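Local coordinates for protein terminal uridylyltransferase 1 (PDB 5HZD) that adds uridines to the 3' hydroxyl of guide RNAs, ribosomal RNAs and some mRNAs, and takes part in mitochondrial RNA editing in Trypanosoma brucei, at residues K68-A73 against H307-P312. Numbering follows the deposited sequence.
Sequences KIFHVA and HPCARP
Packing of helix 59-76 against the start of helix 310-324 joins two parts of the transferase far apart in sequence, with F70 reaching P312 in the first turn and C309 in the turn leading into it. P312 is the hub. Its CG lies over one face of the F70 ring, 4.0 Å from the ring centroid. At 24° off the normal this qualifies as a CH-pi contact; the offset is toward the rim, and CE2 is the ring atom nearest to CG. The same pyrrolidine ring serves two more residues through CB, which meets A73 CB and I69 CG2, each at 3.7 Å. I69 turns this branch, anti to its backbone N, onto the proline, and the two side chains run roughly perpendicular to each other. At A73 the backbones come within 4.9 Å, CA to CA of P312, consistent with the small A73 side chain, whose CB also touches P312 CA.

C309 meets the F70 ring differently. Its SG sits at the edge, 84° off the normal, with CE1 the nearest ring atom to SG at 3.9 Å: an in-plane sulfur-aromatic contact. H307 ties the turn through ND1, which accepts from C309 N at 2.9 Å. At 165° for N-H...ND1 the bond is nearly straight, and C309 N lies in the imidazole plane, which marks H307 as a cap ahead of the helix.

Helix 385-409 adds further cover, L399 touching I69 and A395 touching F70. Farther along helix 310-324, K318 binds UTP, its side chain about 11 Å from that of A73. The contact itself is apolar interhelical packing on a proline in the first turn of a helix whose preceding turn is capped by a histidine side chain.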
loop_
_atom_site.group_PDB
_atom_site.type_symbol
_atom_site.label_atom_id
_atom_site.label_comp_id
_atom_site.label_asym_id
_atom_site.label_seq_id
_atom_site.Cartn_x
_atom_site.Cartn_y
_atom_site.Cartn_z
ATOM N N LYS A 68 18.912 13.918 3.391
ATOM C CA LYS A 68 17.556 14.258 2.929
ATOM C C LYS A 68 16.646 13.058 2.815
ATOM O O LYS A 68 15.459 13.135 3.163
ATOM C CB LYS A 68 17.621 14.991 1.582
ATOM C CG LYS A 68 18.237 16.362 1.657
ATOM C CD LYS A 68 18.313 16.956 0.246
ATOM C CE LYS A 68 19.403 17.999 0.148
ATOM N NZ LYS A 68 19.331 18.951 1.280
ATOM N N ILE A 69 17.193 11.941 2.328
ATOM C CA ILE A 69 16.464 10.677 2.237
ATOM C C ILE A 69 15.960 10.234 3.603
ATOM O O ILE A 69 14.779 9.891 3.756
ATOM C CB ILE A 69 17.369 9.585 1.619
ATOM C CG1 ILE A 69 17.588 9.896 0.141
ATOM C CG2 ILE A 69 16.728 8.203 1.756
ATOM C CD1 ILE A 69 18.803 9.191 -0.489
ATOM N N PHE A 70 16.827 10.295 4.615
ATOM C CA PHE A 70 16.389 9.898 5.946
ATOM C C PHE A 70 15.377 10.883 6.531
ATOM O O PHE A 70 14.499 10.473 7.301
ATOM C CB PHE A 70 17.577 9.681 6.908
ATOM C CG PHE A 70 18.059 8.259 6.936
ATOM C CD1 PHE A 70 19.033 7.836 6.046
ATOM C CD2 PHE A 70 17.498 7.344 7.814
ATOM C CE1 PHE A 70 19.465 6.516 6.038
ATOM C CE2 PHE A 70 17.914 6.018 7.812
ATOM C CZ PHE A 70 18.903 5.610 6.940
ATOM N N HIS A 71 15.448 12.156 6.151
ATOM C CA HIS A 71 14.475 13.129 6.651
ATOM C C HIS A 71 13.089 12.843 6.078
ATOM O O HIS A 71 12.093 12.859 6.809
ATOM C CB HIS A 71 14.909 14.572 6.328
ATOM C CG HIS A 71 13.976 15.607 6.876
ATOM N ND1 HIS A 71 14.143 16.164 8.124
ATOM C CD2 HIS A 71 12.850 16.156 6.363
ATOM C CE1 HIS A 71 13.167 17.026 8.351
ATOM N NE2 HIS A 71 12.366 17.034 7.302
ATOM N N VAL A 72 13.021 12.587 4.776
ATOM C CA VAL A 72 11.759 12.210 4.138
ATOM C C VAL A 72 11.205 10.942 4.787
ATOM O O VAL A 72 10.010 10.865 5.110
ATOM C CB VAL A 72 11.920 11.989 2.624
ATOM C CG1 VAL A 72 10.626 11.426 2.040
ATOM C CG2 VAL A 72 12.275 13.298 1.944
ATOM N N ALA A 73 12.066 9.954 5.015
ATOM C CA ALA A 73 11.607 8.694 5.620
ATOM C C ALA A 73 11.100 8.911 7.045
ATOM O O ALA A 73 10.121 8.271 7.479
ATOM C CB ALA A 73 12.750 7.691 5.611
ATOM N N HIS A 307 18.095 -4.149 5.325
ATOM C CA HIS A 307 19.180 -3.164 5.305
ATOM C C HIS A 307 18.585 -1.882 5.902
ATOM O O HIS A 307 17.451 -1.536 5.577
ATOM C CB HIS A 307 19.602 -2.896 3.853
ATOM C CG HIS A 307 20.849 -2.088 3.736
ATOM N ND1 HIS A 307 20.890 -0.742 4.040
ATOM C CD2 HIS A 307 22.105 -2.426 3.347
ATOM C CE1 HIS A 307 22.121 -0.293 3.870
ATOM N NE2 HIS A 307 22.874 -1.292 3.429
ATOM N N PRO A 308 19.350 -1.158 6.739
ATOM C CA PRO A 308 18.812 0.040 7.398
ATOM C C PRO A 308 18.475 1.174 6.425
ATOM O O PRO A 308 17.711 2.075 6.808
ATOM C CB PRO A 308 19.935 0.462 8.352
ATOM C CG PRO A 308 21.182 -0.157 7.818
ATOM C CD PRO A 308 20.723 -1.463 7.179
ATOM N N CYS A 309 19.017 1.149 5.208
ATOM C CA CYS A 309 18.673 2.178 4.234
ATOM C C CYS A 309 17.609 1.725 3.241
ATOM O O CYS A 309 17.190 2.493 2.333
ATOM C CB CYS A 309 19.927 2.627 3.477
ATOM S SG CYS A 309 21.122 3.305 4.590
ATOM N N ALA A 310 17.095 0.504 3.397
ATOM C CA ALA A 310 16.171 0.009 2.384
ATOM C C ALA A 310 14.787 0.654 2.441
ATOM O O ALA A 310 14.219 1.027 1.402
ATOM C CB ALA A 310 16.062 -1.543 2.442
ATOM N N ARG A 311 14.226 0.839 3.637
ATOM C CA ARG A 311 12.940 1.552 3.665
ATOM C C ARG A 311 13.056 3.031 3.265
ATOM O O ARG A 311 12.228 3.511 2.482
ATOM C CB ARG A 311 12.250 1.416 5.021
ATOM C CG ARG A 311 11.750 -0.002 5.314
ATOM C CD ARG A 311 11.239 -0.048 6.752
ATOM N NE ARG A 311 12.336 0.091 7.692
ATOM C CZ ARG A 311 12.167 0.381 8.974
ATOM N NH1 ARG A 311 10.944 0.595 9.453
ATOM N NH2 ARG A 311 13.231 0.483 9.762
ATOM N N PRO A 312 14.060 3.762 3.788
ATOM C CA PRO A 312 14.157 5.166 3.365
ATOM C C PRO A 312 14.283 5.312 1.848
ATOM O O PRO A 312 13.624 6.169 1.226
ATOM C CB PRO A 312 15.413 5.663 4.108
ATOM C CG PRO A 312 15.360 4.872 5.395
ATOM C CD PRO A 312 14.997 3.468 4.895
#